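Local coordinates for CalG4 (Micromonospora echinospora, PDB 3IA7), which belongs to the GT-B superfamily of glycosyltransferase-like proteins, built from two facing Rossmann-like domains, at residues A[22-34]-A[384-396]. Residues are numbered along the deposited sequence; the frame is centred on the assembly and turned at random.
Sequences LGLVSELARRGHR and GGPARAADEVEAY
The guanidinium of R31 meets three carboxylates, all close to its plane, while the CB of A390 lies 3.4 Å above its centre. NH1 donates to D391 OD1 at 2.7 Å, nearly in line with that C-O bond, and also to E394 OE1 at 2.9 Å, which it meets from above the carboxylate plane. Within the same segment, NE and NH2 both grip OE2 of E27, fixing the rotation of the group. The second oxygen of E394, OE2, uses its anti lone pair to accept a straight bond from H33 NE2 (2.7 Å, 171°), the carboxylate turned almost perpendicular to the ring. H33 is placed there by a Schellman motif with G32 at C-prime, which ends helix 15-30. In this GT-B fold the C-terminal helix 385-400 returns to the N-terminal Rossmann-like domain, where segment 385-396 crosses segment 22-30 at -62°, their axes 8.5 Å apart at closest approach. Beside this polar network, L24, which also touches F9 of strand 6-10, is a knob among P386, A389, A390 and V393; with CG anti to its backbone N (chi1 180°), CD1 comes 3.8 Å from A389 CB. L28 CD2 rests on A390 CB at 3.9 Å, and P386 CB packs against the backbone of G23, 3.6 Å from its O.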
loop_
_atom_site.group_PDB
_atom_site.type_symbol
_atom_site.label_atom_id
_atom_site.label_comp_id
_atom_site.label_asym_id
_atom_site.label_seq_id
_atom_site.Cartn_x
_atom_site.Cartn_y
_atom_site.Cartn_z
ATOM N N LEU A 22 -9.453 -2.870 4.410
ATOM C CA LEU A 22 -8.680 -1.963 5.247
ATOM C C LEU A 22 -8.525 -0.564 4.651
ATOM O O LEU A 22 -8.584 0.437 5.392
ATOM C CB LEU A 22 -7.260 -2.546 5.578
ATOM C CG LEU A 22 -7.206 -3.693 6.631
ATOM C CD1 LEU A 22 -5.721 -3.959 7.100
ATOM C CD2 LEU A 22 -8.131 -3.437 7.794
ATOM N N GLY A 23 -8.307 -0.495 3.337
ATOM C CA GLY A 23 -8.296 0.782 2.582
ATOM C C GLY A 23 -9.565 1.612 2.848
ATOM O O GLY A 23 -9.476 2.811 3.081
ATOM N N LEU A 24 -10.737 0.960 2.787
ATOM C CA LEU A 24 -12.012 1.614 3.104
ATOM C C LEU A 24 -12.080 2.094 4.549
ATOM O O LEU A 24 -12.544 3.197 4.807
ATOM C CB LEU A 24 -13.195 0.706 2.791
ATOM C CG LEU A 24 -14.585 1.264 3.081
ATOM C CD1 LEU A 24 -14.868 2.651 2.366
ATOM C CD2 LEU A 24 -15.619 0.162 2.676
ATOM N N VAL A 25 -11.669 1.240 5.486
ATOM C CA VAL A 25 -11.595 1.626 6.894
ATOM C C VAL A 25 -10.827 2.944 7.054
ATOM O O VAL A 25 -11.301 3.871 7.709
ATOM C CB VAL A 25 -10.930 0.509 7.760
ATOM C CG1 VAL A 25 -10.551 1.049 9.125
ATOM C CG2 VAL A 25 -11.877 -0.705 7.900
ATOM N N SER A 26 -9.603 2.988 6.517
ATOM C CA SER A 26 -8.747 4.148 6.665
ATOM C C SER A 26 -9.316 5.399 6.052
ATOM O O SER A 26 -9.283 6.473 6.673
ATOM C CB SER A 26 -7.374 3.840 6.038
ATOM O OG SER A 26 -6.808 2.802 6.827
ATOM N N GLU A 27 -9.895 5.248 4.856
ATOM C CA GLU A 27 -10.464 6.384 4.154
ATOM C C GLU A 27 -11.672 6.956 4.913
ATOM O O GLU A 27 -11.822 8.202 5.078
ATOM C CB GLU A 27 -10.843 5.988 2.712
ATOM C CG GLU A 27 -11.281 7.259 1.839
ATOM C CD GLU A 27 -10.300 8.456 1.821
ATOM O OE1 GLU A 27 -9.074 8.282 1.801
ATOM O OE2 GLU A 27 -10.787 9.618 1.833
ATOM N N LEU A 28 -12.502 6.069 5.468
ATOM C CA LEU A 28 -13.619 6.538 6.352
ATOM C C LEU A 28 -13.154 7.237 7.649
ATOM O O LEU A 28 -13.701 8.298 8.053
ATOM C CB LEU A 28 -14.545 5.365 6.716
ATOM C CG LEU A 28 -15.361 4.918 5.453
ATOM C CD1 LEU A 28 -16.104 3.605 5.791
ATOM C CD2 LEU A 28 -16.403 6.044 4.948
ATOM N N ALA A 29 -12.170 6.630 8.299
ATOM C CA ALA A 29 -11.529 7.224 9.477
ATOM C C ALA A 29 -10.932 8.605 9.130
ATOM O O ALA A 29 -11.028 9.553 9.935
ATOM C CB ALA A 29 -10.434 6.245 10.044
ATOM N N ARG A 30 -10.279 8.734 7.972
ATOM C CA ARG A 30 -9.736 10.024 7.528
ATOM C C ARG A 30 -10.812 11.087 7.442
ATOM O O ARG A 30 -10.534 12.242 7.645
ATOM C CB ARG A 30 -9.081 9.973 6.140
ATOM C CG ARG A 30 -7.799 9.269 6.141
ATOM C CD ARG A 30 -7.028 9.492 4.863
ATOM N NE ARG A 30 -5.935 8.543 4.901
ATOM C CZ ARG A 30 -5.973 7.333 4.337
ATOM N NH1 ARG A 30 -7.011 6.966 3.618
ATOM N NH2 ARG A 30 -4.936 6.501 4.449
ATOM N N ARG A 31 -12.005 10.672 7.046
ATOM C CA ARG A 31 -13.115 11.558 6.932
ATOM C C ARG A 31 -13.782 11.868 8.259
ATOM O O ARG A 31 -14.815 12.533 8.274
ATOM C CB ARG A 31 -14.113 11.033 5.893
ATOM C CG ARG A 31 -13.435 10.843 4.523
ATOM C CD ARG A 31 -14.381 10.278 3.450
ATOM N NE ARG A 31 -13.646 10.056 2.199
ATOM C CZ ARG A 31 -14.192 9.985 0.993
ATOM N NH1 ARG A 31 -15.513 10.079 0.835
ATOM N NH2 ARG A 31 -13.410 9.746 -0.053
ATOM N N GLY A 32 -13.214 11.414 9.373
ATOM C CA GLY A 32 -13.770 11.792 10.693
ATOM C C GLY A 32 -14.732 10.777 11.331
ATOM O O GLY A 32 -15.169 10.987 12.464
ATOM N N HIS A 33 -15.046 9.690 10.623
ATOM C CA HIS A 33 -15.943 8.633 11.132
ATOM C C HIS A 33 -15.292 7.765 12.198
ATOM O O HIS A 33 -14.094 7.476 12.132
ATOM C CB HIS A 33 -16.515 7.795 9.984
ATOM C CG HIS A 33 -17.198 8.633 8.944
ATOM N ND1 HIS A 33 -18.238 9.483 9.257
ATOM C CD2 HIS A 33 -16.911 8.855 7.636
ATOM C CE1 HIS A 33 -18.598 10.151 8.176
ATOM N NE2 HIS A 33 -17.826 9.768 7.175
ATOM N N ARG A 34 -16.086 7.401 13.194
ATOM C CA ARG A 34 -15.685 6.476 14.254
ATOM C C ARG A 34 -15.917 5.056 13.733
ATOM O O ARG A 34 -17.074 4.670 13.419
ATOM C CB ARG A 34 -16.563 6.701 15.488
ATOM C CG ARG A 34 -16.234 5.708 16.604
ATOM C CD ARG A 34 -17.146 5.879 17.800
ATOM N NE ARG A 34 -16.896 4.784 18.739
ATOM C CZ ARG A 34 -17.670 4.515 19.785
ATOM N NH1 ARG A 34 -18.780 5.221 19.996
ATOM N NH2 ARG A 34 -17.338 3.522 20.605
ATOM N N GLY A 384 -11.631 3.119 -9.088
ATOM C CA GLY A 384 -11.938 4.187 -8.090
ATOM C C GLY A 384 -11.328 3.959 -6.706
ATOM O O GLY A 384 -11.006 4.908 -5.977
ATOM N N GLY A 385 -11.263 2.703 -6.284
ATOM C CA GLY A 385 -10.477 2.386 -5.092
ATOM C C GLY A 385 -11.165 2.848 -3.840
ATOM O O GLY A 385 -12.390 3.104 -3.846
ATOM N N PRO A 386 -10.405 2.905 -2.725
ATOM C CA PRO A 386 -11.019 3.265 -1.449
ATOM C C PRO A 386 -11.686 4.637 -1.429
ATOM O O PRO A 386 -12.653 4.809 -0.696
ATOM C CB PRO A 386 -9.831 3.313 -0.485
ATOM C CG PRO A 386 -8.848 2.402 -1.095
ATOM C CD PRO A 386 -8.980 2.545 -2.578
ATOM N N ALA A 387 -11.175 5.619 -2.191
ATOM C CA ALA A 387 -11.827 6.939 -2.167
ATOM C C ALA A 387 -13.257 6.868 -2.714
ATOM O O ALA A 387 -14.169 7.512 -2.196
ATOM C CB ALA A 387 -10.983 8.015 -2.867
ATOM N N ARG A 388 -13.414 6.085 -3.771
ATOM C CA ARG A 388 -14.707 5.871 -4.359
ATOM C C ARG A 388 -15.574 5.047 -3.442
ATOM O O ARG A 388 -16.774 5.313 -3.308
ATOM C CB ARG A 388 -14.591 5.070 -5.653
ATOM C CG ARG A 388 -15.989 4.867 -6.274
ATOM C CD ARG A 388 -15.918 3.970 -7.501
ATOM N NE ARG A 388 -17.274 3.642 -7.972
ATOM C CZ ARG A 388 -17.558 2.702 -8.860
ATOM N NH1 ARG A 388 -16.575 1.977 -9.401
ATOM N NH2 ARG A 388 -18.825 2.481 -9.169
ATOM N N ALA A 389 -14.987 4.032 -2.841
ATOM C CA ALA A 389 -15.738 3.176 -1.912
ATOM C C ALA A 389 -16.320 4.001 -0.733
ATOM O O ALA A 389 -17.513 3.846 -0.385
ATOM C CB ALA A 389 -14.847 2.055 -1.430
ATOM N N ALA A 390 -15.514 4.926 -0.197
ATOM C CA ALA A 390 -15.941 5.853 0.887
ATOM C C ALA A 390 -17.025 6.827 0.386
ATOM O O ALA A 390 -17.972 7.117 1.107
ATOM C CB ALA A 390 -14.758 6.596 1.447
ATOM N N ASP A 391 -16.875 7.320 -0.847
ATOM C CA ASP A 391 -17.892 8.179 -1.465
ATOM C C ASP A 391 -19.250 7.449 -1.544
ATOM O O ASP A 391 -20.304 8.040 -1.207
ATOM C CB ASP A 391 -17.470 8.640 -2.885
ATOM C CG ASP A 391 -16.362 9.692 -2.884
ATOM O OD1 ASP A 391 -15.927 10.192 -1.812
ATOM O OD2 ASP A 391 -15.957 10.061 -3.999
ATOM N N GLU A 392 -19.210 6.177 -1.928
ATOM C CA GLU A 392 -20.438 5.389 -2.135
ATOM C C GLU A 392 -21.062 5.158 -0.769
ATOM O O GLU A 392 -22.259 5.258 -0.609
ATOM C CB GLU A 392 -20.132 4.012 -2.726
ATOM C CG GLU A 392 -19.506 4.015 -4.115
ATOM C CD GLU A 392 -20.484 4.215 -5.258
ATOM O OE1 GLU A 392 -21.721 4.118 -5.074
ATOM O OE2 GLU A 392 -19.995 4.438 -6.383
ATOM N N VAL A 393 -20.239 4.841 0.219
ATOM C CA VAL A 393 -20.792 4.611 1.553
ATOM C C VAL A 393 -21.396 5.902 2.097
ATOM O O VAL A 393 -22.523 5.893 2.658
ATOM C CB VAL A 393 -19.733 4.095 2.524
ATOM C CG1 VAL A 393 -20.292 4.114 3.957
ATOM C CG2 VAL A 393 -19.193 2.659 2.101
ATOM N N GLU A 394 -20.663 7.020 1.981
ATOM C CA GLU A 394 -21.217 8.292 2.480
ATOM C C GLU A 394 -22.504 8.738 1.762
ATOM O O GLU A 394 -23.436 9.226 2.408
ATOM C CB GLU A 394 -20.179 9.424 2.472
ATOM C CG GLU A 394 -19.015 9.182 3.457
ATOM C CD GLU A 394 -18.123 10.378 3.545
ATOM O OE1 GLU A 394 -17.775 10.924 2.472
ATOM O OE2 GLU A 394 -17.792 10.767 4.692
ATOM N N ALA A 395 -22.552 8.541 0.441
ATOM C CA ALA A 395 -23.749 8.825 -0.359
ATOM C C ALA A 395 -24.953 7.940 0.038
ATOM O O ALA A 395 -26.076 8.422 0.096
ATOM C CB ALA A 395 -23.459 8.681 -1.881
ATOM N N TYR A 396 -24.703 6.655 0.302
ATOM C CA TYR A 396 -25.730 5.703 0.722
ATOM C C TYR A 396 -26.314 6.181 2.033
ATOM O O TYR A 396 -27.537 6.273 2.186
ATOM C CB TYR A 396 -25.090 4.304 0.831
ATOM C CG TYR A 396 -25.956 3.147 1.305
ATOM C CD1 TYR A 396 -27.111 2.739 0.600
ATOM C CD2 TYR A 396 -25.615 2.465 2.452
ATOM C CE1 TYR A 396 -27.869 1.671 1.032
ATOM C CE2 TYR A 396 -26.362 1.392 2.893
ATOM C CZ TYR A 396 -27.479 0.993 2.184
ATOM O OH TYR A 396 -28.169 -0.124 2.603
#